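Local structure of 3-Hydroxyacyl-CoA dehydrogenase (Ralstonia eutropha H16, 4PZC) at residues Gln20-Ala23 with Asn28-Met31; Val86-Thr91 with Val98-Gln103; Val151-Gly156 with Ala166-Ser171. The protein probably uses NAD to interconvert (S)-3-hydroxybutyryl-CoA and acetoacetyl-CoA, as a member of the 3-hydroxyacyl-CoA dehydrogenase family. One frame throughout, in Å; residues are numbered along the deposited sequence.

Contact 1 (Gln20-Ala23 with Asn28-Met31); sequences QACA and NVVM
Cys22 and Val29 meet through aliphatic carbons, and the flat group that Val29 approaches is the peptide joining Cys22 to Ala23. Val29 CG2 comes obliquely to the N-H side of that peptide, 4.4 Å from Ala23 N, well out of its plane and displaced outward beyond the nitrogen. The pair belongs to the first beta-alpha-beta unit of the Rossmann fold, in which helix 13-23 runs back across the sheet from strand 5-9 and hands the chain to strand 28-32. The last turn of the helix and the first residues of the strand therefore lie close, with Ala23 and Asn28 bringing their CA atoms within 6.4 Å. Cys22 and Val29 both point into this seam. Small residues suit the helix here: the short Cys22 brings its CB against the valine and also packs on Leu27 of the connecting loop, while the methyl of Ala23 rests on Ala67 of helix 61-70. A branched valine suits the strand, since it covers Ile8 of the neighbouring strand 5-9 as well as the helix. With CG1 anti to the backbone N (chi1 179°), Val29 keeps its other methyl for the helix, and CG2 lies 3.8 Å from Cys22 CB.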
loop_
_atom_site.group_PDB
_atom_site.type_symbol
_atom_site.label_atom_id
_atom_site.label_comp_id
_atom_site.label_asym_id
_atom_site.label_seq_id
_atom_site.Cartn_x
_atom_site.Cartn_y
_atom_site.Cartn_z
ATOM N N GLN A 20 -3.601 10.704 -27.150
ATOM C CA GLN A 20 -4.912 10.124 -27.060
ATOM C C GLN A 20 -5.790 10.865 -26.070
ATOM O O GLN A 20 -6.908 11.268 -26.403
ATOM C CB GLN A 20 -4.783 8.661 -26.637
ATOM C CG GLN A 20 -6.110 8.016 -26.281
ATOM C CD GLN A 20 -6.080 6.519 -26.430
ATOM O OE1 GLN A 20 -5.147 5.957 -27.003
ATOM N NE2 GLN A 20 -7.106 5.860 -25.918
ATOM N N ALA A 21 -5.267 11.041 -24.859
ATOM C CA ALA A 21 -6.067 11.507 -23.720
ATOM C C ALA A 21 -6.643 12.873 -23.958
ATOM O O ALA A 21 -7.742 13.174 -23.516
ATOM C CB ALA A 21 -5.230 11.522 -22.452
ATOM N N CYS A 22 -5.867 13.699 -24.641
ATOM C CA CYS A 22 -6.331 15.001 -25.061
ATOM C C CYS A 22 -7.368 14.835 -26.170
ATOM O O CYS A 22 -8.475 15.361 -26.083
ATOM C CB CYS A 22 -5.159 15.840 -25.589
ATOM S SG CYS A 22 -3.630 15.875 -24.612
ATOM N N ALA A 23 -6.991 14.088 -27.205
ATOM C CA ALA A 23 -7.770 13.974 -28.437
ATOM C C ALA A 23 -9.226 13.623 -28.187
ATOM O O ALA A 23 -10.130 14.292 -28.696
ATOM C CB ALA A 23 -7.153 12.930 -29.334
ATOM N N ASN A 28 -6.529 19.534 -29.704
ATOM C CA ASN A 28 -5.638 19.494 -30.863
ATOM C C ASN A 28 -4.242 19.163 -30.420
ATOM O O ASN A 28 -3.697 19.845 -29.557
ATOM C CB ASN A 28 -5.623 20.839 -31.578
ATOM C CG ASN A 28 -7.014 21.366 -31.833
ATOM O OD1 ASN A 28 -7.391 22.424 -31.313
ATOM N ND2 ASN A 28 -7.805 20.609 -32.608
ATOM N N VAL A 29 -3.669 18.116 -31.005
ATOM C CA VAL A 29 -2.363 17.625 -30.582
ATOM C C VAL A 29 -1.349 17.642 -31.714
ATOM O O VAL A 29 -1.540 16.976 -32.728
ATOM C CB VAL A 29 -2.445 16.171 -30.067
ATOM C CG1 VAL A 29 -1.066 15.673 -29.652
ATOM C CG2 VAL A 29 -3.413 16.058 -28.904
ATOM N N VAL A 30 -0.269 18.392 -31.528
ATOM C CA VAL A 30 0.909 18.299 -32.397
ATOM C C VAL A 30 1.898 17.303 -31.761
ATOM O O VAL A 30 2.512 17.613 -30.733
ATOM C CB VAL A 30 1.579 19.690 -32.582
ATOM C CG1 VAL A 30 2.868 19.591 -33.386
ATOM C CG2 VAL A 30 0.625 20.667 -33.251
ATOM N N MET A 31 2.050 16.115 -32.351
ATOM C CA MET A 31 2.876 15.062 -31.735
ATOM C C MET A 31 4.143 14.776 -32.524
ATOM O O MET A 31 4.101 14.070 -33.527
ATOM C CB MET A 31 2.081 13.763 -31.573
ATOM C CG MET A 31 2.718 12.790 -30.593
ATOM S SD MET A 31 2.709 11.061 -31.106
ATOM C CE MET A 31 0.965 10.691 -31.095
#

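Contact 2 (Val86-Thr91 with Val98-Gln103); sequences VIEAAT and VKILKQ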
loop_
_atom_site.group_PDB
_atom_site.type_symbol
_atom_site.label_atom_id
_atom_site.label_comp_id
_atom_site.label_asym_id
_atom_site.label_seq_id
_atom_site.Cartn_x
_atom_site.Cartn_y
_atom_site.Cartn_z
ATOM N N VAL A 86 3.686 22.621 -24.487
ATOM C CA VAL A 86 4.437 21.453 -24.941
ATOM C C VAL A 86 4.853 20.511 -23.797
ATOM O O VAL A 86 5.448 20.936 -22.799
ATOM C CB VAL A 86 5.695 21.891 -25.711
ATOM C CG1 VAL A 86 6.220 20.745 -26.573
ATOM C CG2 VAL A 86 5.387 23.109 -26.577
ATOM N N ILE A 87 4.555 19.225 -23.976
ATOM C CA ILE A 87 4.833 18.200 -22.991
ATOM C C ILE A 87 5.925 17.331 -23.553
ATOM O O ILE A 87 5.679 16.545 -24.480
ATOM C CB ILE A 87 3.611 17.290 -22.740
ATOM C CG1 ILE A 87 2.463 18.069 -22.091
ATOM C CG2 ILE A 87 4.000 16.099 -21.863
ATOM C CD1 ILE A 87 1.140 17.335 -22.140
ATOM N N GLU A 88 7.129 17.470 -23.006
ATOM C CA GLU A 88 8.201 16.576 -23.378
ATOM C C GLU A 88 7.917 15.288 -22.653
ATOM O O GLU A 88 7.674 15.280 -21.449
ATOM C CB GLU A 88 9.584 17.124 -23.031
ATOM C CG GLU A 88 10.711 16.140 -23.362
ATOM C CD GLU A 88 10.854 15.069 -22.314
ATOM O OE1 GLU A 88 11.227 15.449 -21.192
ATOM O OE2 GLU A 88 10.556 13.877 -22.586
ATOM N N ALA A 89 7.951 14.204 -23.419
ATOM C CA ALA A 89 7.523 12.903 -22.952
ATOM C C ALA A 89 8.344 11.848 -23.687
ATOM O O ALA A 89 7.856 10.777 -24.041
ATOM C CB ALA A 89 6.034 12.733 -23.226
ATOM N N ALA A 90 9.609 12.154 -23.903
ATOM C CA ALA A 90 10.382 11.408 -24.870
ATOM C C ALA A 90 11.545 10.705 -24.263
ATOM O O ALA A 90 11.912 9.653 -24.773
ATOM C CB ALA A 90 10.861 12.320 -25.969
ATOM N N THR A 91 12.159 11.272 -23.218
ATOM C CA THR A 91 13.171 10.512 -22.479
ATOM C C THR A 91 13.400 10.877 -21.014
ATOM O O THR A 91 13.116 11.982 -20.567
ATOM C CB THR A 91 14.536 10.538 -23.200
ATOM O OG1 THR A 91 15.208 9.279 -23.016
ATOM C CG2 THR A 91 15.412 11.688 -22.699
ATOM N N VAL A 98 17.452 17.601 -21.362
ATOM C CA VAL A 98 17.796 19.037 -21.406
ATOM C C VAL A 98 17.708 19.541 -22.846
ATOM O O VAL A 98 16.847 20.372 -23.178
ATOM C CB VAL A 98 19.215 19.324 -20.808
ATOM C CG1 VAL A 98 19.764 20.675 -21.244
ATOM C CG2 VAL A 98 19.188 19.258 -19.282
ATOM N N LYS A 99 18.593 19.014 -23.693
ATOM C CA LYS A 99 18.672 19.424 -25.093
ATOM C C LYS A 99 17.279 19.648 -25.677
ATOM O O LYS A 99 16.975 20.733 -26.175
ATOM C CB LYS A 99 19.423 18.372 -25.904
ATOM C CG LYS A 99 20.924 18.598 -25.977
ATOM C CD LYS A 99 21.700 17.275 -25.972
ATOM C CE LYS A 99 23.217 17.484 -25.950
ATOM N NZ LYS A 99 23.856 16.732 -24.824
ATOM N N ILE A 100 16.431 18.627 -25.580
ATOM C CA ILE A 100 15.056 18.729 -26.060
ATOM C C ILE A 100 14.337 19.980 -25.561
ATOM O O ILE A 100 13.727 20.699 -26.355
ATOM C CB ILE A 100 14.202 17.513 -25.675
ATOM C CG1 ILE A 100 14.770 16.223 -26.292
ATOM C CG2 ILE A 100 12.758 17.715 -26.125
ATOM C CD1 ILE A 100 14.329 14.963 -25.573
ATOM N N LEU A 101 14.412 20.247 -24.264
ATOM C CA LEU A 101 13.699 21.390 -23.689
ATOM C C LEU A 101 14.287 22.727 -24.154
ATOM O O LEU A 101 13.556 23.671 -24.434
ATOM C CB LEU A 101 13.666 21.296 -22.166
ATOM C CG LEU A 101 12.899 20.083 -21.607
ATOM C CD1 LEU A 101 13.199 19.915 -20.133
ATOM C CD2 LEU A 101 11.390 20.144 -21.804
ATOM N N LYS A 102 15.603 22.802 -24.266
ATOM C CA LYS A 102 16.233 23.956 -24.890
ATOM C C LYS A 102 15.697 24.121 -26.322
ATOM O O LYS A 102 15.238 25.191 -26.708
ATOM C CB LYS A 102 17.739 23.757 -24.937
ATOM C CG LYS A 102 18.426 23.789 -23.592
ATOM C CD LYS A 102 18.830 25.206 -23.253
ATOM C CE LYS A 102 19.749 25.235 -22.050
ATOM N NZ LYS A 102 21.005 24.462 -22.276
ATOM N N GLN A 103 15.758 23.043 -27.098
ATOM C CA GLN A 103 15.227 23.028 -28.456
ATOM C C GLN A 103 13.789 23.527 -28.428
ATOM O O GLN A 103 13.467 24.525 -29.071
ATOM C CB GLN A 103 15.304 21.616 -29.042
ATOM C CG GLN A 103 15.045 21.483 -30.538
ATOM C CD GLN A 103 14.720 20.037 -30.922
ATOM O OE1 GLN A 103 15.544 19.143 -30.731
ATOM N NE2 GLN A 103 13.504 19.799 -31.433
#
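The C-terminal end of strand 85-88 and the loop after it, where a Rossmann domain gathers its NAD site, pack here against helix 94-107, the helix of the same beta-alpha-beta unit. Glu88 and Ile100 carry most of the interface, and their side chains run roughly perpendicular to each other. Glu88 contributes its aliphatic stem: CG touches Ile100 CG2 at 3.8 Å, and one carbon further back Glu88 CB meets Leu101 CD2 at 3.7 Å. Leu101 starts off pointing past the strand, yet its long branch brings a methyl across to the stem. Ile100 points toward the other segment and reaches further along it with its CG1 arm, whose CD1 lies more loosely over Ala90 CB, 4.4 Å away, and Thr91 CG2.

A glutamate can serve in such apolar company because only its carbons meet Ile100 and Leu101, while the carboxylate finds polar partners of its own. The bend at chi2 (-79°) turns the carboxylate toward the backbone of its own loop, where Thr91 N gives OE2 a hydrogen bond of 3.1 Å from above the carboxylate plane. Ala90 N also points at OE2, but that separation is modelled implausibly short and its length is doubtful. The other oxygen, OE1, forms a salt bridge with Lys97 and accepts a hydrogen bond from Ser116, so the buried carboxylate is held at both oxygens and the positive charge probably offsets its own. Lys97, predicted to bind NAD, also bonds to Thr91 O and is thereby tied to the same loop. Around this site, Ala90 and Ile100 both touch Val9 of strand 5-9, Glu88 packs on Ile104 further along helix 94-107, and the strand is hydrogen-bonded between strands 5-9 and 113-117.

Contact 3 (Val151-Gly156 with Ala166-Ser171); sequences VELIRG and AVEALS
Leu153 reaches from the strand onto the helix and sets its two methyls on different residues of it. CD1 goes to Glu168, where it lies 3.7 Å from the backbone CA and a little farther from CB; the glutamate side chain runs nearly perpendicular across the leucine there. CD2 goes the other way, to Ser171 OG at 3.8 Å and Val167 CG1 at 4.1 Å. The leucine and valine lie alongside each other, pointing opposite ways. A chi1 of -60° sets the leucine CG beside the backbone N, and from there the two methyls spread over the helix; a fork at CG suits a residue that must cover two parts of a turn at once.

The strand and helix run almost exactly antiparallel, their axes making an angle of 176° and approaching to 9.9 Å, as expected for the first half of a beta-alpha-beta crossover: strand 150-155, helix 161-173, then strand 177-182 beside the first. Leu153 also packs on Pro178 and Thr180 of that returning strand, while Val167 leans on Ile137 and Ile113 of strands deeper in the sheet.

Glu168 can take this place because it meets the leucine chiefly with CA and CB, the rest of its extended chain carrying the carboxylate onward. The buried hydroxyl of Ser171 is satisfied within the helix: OG donates to Val167 O one turn earlier, 2.6 Å away. The donor comes in 17° off the carbonyl plane, and the same oxygen also accepts from Ser171 N.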
loop_
_atom_site.group_PDB
_atom_site.type_symbol
_atom_site.label_atom_id
_atom_site.label_comp_id
_atom_site.label_asym_id
_atom_site.label_seq_id
_atom_site.Cartn_x
_atom_site.Cartn_y
_atom_site.Cartn_z
ATOM N N VAL A 151 -2.534 12.521 -12.424
ATOM C CA VAL A 151 -1.237 13.063 -12.751
ATOM C C VAL A 151 -0.680 13.791 -11.538
ATOM O O VAL A 151 -1.434 14.463 -10.787
ATOM C CB VAL A 151 -1.335 14.107 -13.861
ATOM C CG1 VAL A 151 0.037 14.351 -14.472
ATOM C CG2 VAL A 151 -2.322 13.655 -14.911
ATOM N N GLU A 152 0.631 13.672 -11.360
ATOM C CA GLU A 152 1.283 14.467 -10.372
ATOM C C GLU A 152 1.692 15.723 -11.096
ATOM O O GLU A 152 2.296 15.656 -12.156
ATOM C CB GLU A 152 2.482 13.747 -9.760
ATOM C CG GLU A 152 2.129 12.400 -9.146
ATOM C CD GLU A 152 3.276 11.764 -8.373
ATOM O OE1 GLU A 152 4.307 11.355 -8.967
ATOM O OE2 GLU A 152 3.124 11.646 -7.144
ATOM N N LEU A 153 1.322 16.867 -10.528
ATOM C CA LEU A 153 1.681 18.166 -11.063
ATOM C C LEU A 153 2.761 18.638 -10.165
ATOM O O LEU A 153 2.546 18.787 -8.977
ATOM C CB LEU A 153 0.506 19.128 -10.987
ATOM C CG LEU A 153 -0.753 18.713 -11.754
ATOM C CD1 LEU A 153 -1.852 19.760 -11.556
ATOM C CD2 LEU A 153 -0.444 18.499 -13.238
ATOM N N ILE A 154 3.943 18.836 -10.716
ATOM C CA ILE A 154 5.087 19.063 -9.883
ATOM C C ILE A 154 5.683 20.431 -10.160
ATOM O O ILE A 154 6.159 20.732 -11.264
ATOM C CB ILE A 154 6.142 17.998 -10.061
ATOM C CG1 ILE A 154 5.509 16.609 -9.982
ATOM C CG2 ILE A 154 7.205 18.187 -8.993
ATOM C CD1 ILE A 154 5.514 15.814 -11.281
ATOM N N ARG A 155 5.637 21.270 -9.143
ATOM C CA ARG A 155 6.071 22.615 -9.307
ATOM C C ARG A 155 7.524 22.613 -9.041
ATOM O O ARG A 155 7.977 22.162 -7.989
ATOM C CB ARG A 155 5.346 23.529 -8.338
ATOM C CG ARG A 155 3.927 23.753 -8.778
ATOM C CD ARG A 155 3.150 24.702 -7.884
ATOM N NE ARG A 155 3.620 26.090 -7.949
ATOM C CZ ARG A 155 2.837 27.150 -7.760
ATOM N NH1 ARG A 155 1.527 26.999 -7.538
ATOM N NH2 ARG A 155 3.353 28.373 -7.822
ATOM N N GLY A 156 8.271 23.101 -10.011
ATOM C CA GLY A 156 9.599 23.573 -9.727
ATOM C C GLY A 156 9.452 24.717 -8.737
ATOM O O GLY A 156 8.387 25.318 -8.573
ATOM N N ALA A 166 -3.245 26.834 -15.059
ATOM C CA ALA A 166 -3.391 26.464 -16.467
ATOM C C ALA A 166 -3.284 24.978 -16.602
ATOM O O ALA A 166 -4.212 24.307 -17.067
ATOM C CB ALA A 166 -2.300 27.123 -17.299
ATOM N N VAL A 167 -2.149 24.471 -16.138
ATOM C CA VAL A 167 -1.835 23.064 -16.273
ATOM C C VAL A 167 -2.730 22.220 -15.363
ATOM O O VAL A 167 -3.094 21.103 -15.713
ATOM C CB VAL A 167 -0.349 22.806 -15.988
ATOM C CG1 VAL A 167 -0.019 21.326 -16.150
ATOM C CG2 VAL A 167 0.498 23.644 -16.936
ATOM N N GLU A 168 -3.098 22.774 -14.215
ATOM C CA GLU A 168 -4.047 22.123 -13.318
ATOM C C GLU A 168 -5.392 21.875 -14.014
ATOM O O GLU A 168 -5.925 20.747 -14.005
ATOM C CB GLU A 168 -4.254 22.964 -12.056
ATOM C CG GLU A 168 -5.352 22.430 -11.145
ATOM C CD GLU A 168 -5.235 22.893 -9.694
ATOM O OE1 GLU A 168 -4.910 24.078 -9.431
ATOM O OE2 GLU A 168 -5.485 22.049 -8.805
ATOM N N ALA A 169 -5.938 22.928 -14.617
ATOM C CA ALA A 169 -7.231 22.825 -15.294
ATOM C C ALA A 169 -7.133 21.987 -16.593
ATOM O O ALA A 169 -8.071 21.251 -16.956
ATOM C CB ALA A 169 -7.774 24.211 -15.581
ATOM N N LEU A 170 -5.987 22.097 -17.268
ATOM C CA LEU A 170 -5.727 21.298 -18.450
ATOM C C LEU A 170 -5.948 19.825 -18.129
ATOM O O LEU A 170 -6.488 19.073 -18.936
ATOM C CB LEU A 170 -4.297 21.523 -18.947
ATOM C CG LEU A 170 -3.728 20.403 -19.833
ATOM C CD1 LEU A 170 -4.434 20.348 -21.176
ATOM C CD2 LEU A 170 -2.231 20.562 -20.034
ATOM N N SER A 171 -5.537 19.431 -16.931
ATOM C CA SER A 171 -5.623 18.047 -16.502
ATOM C C SER A 171 -7.030 17.655 -16.165
ATOM O O SER A 171 -7.465 16.568 -16.525
ATOM C CB SER A 171 -4.747 17.837 -15.273
ATOM O OG SER A 171 -3.535 18.535 -15.455
#

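How the contacts relate
The three contacts follow one another along the chain, and each joins a strand of the same mixed sheet to the helix beside it in a beta-alpha-beta unit. Their centres are about 17 Å apart in every pairing, and none touches another; the nearest atoms of contacts 2 and 3 come to about 5 Å. Strand 5-9 lies between the strands of contacts 1 and 2 and packs against both. Contact 2 is nearest the cofactor site, its Ala90 side chain about 4 Å from Gly10, predicted to bind NAD. The side chain of Val29 is about 8 Å from Gly15, likewise predicted, and that of Leu153 about 8 Å from that of His140, predicted to matter for catalysis.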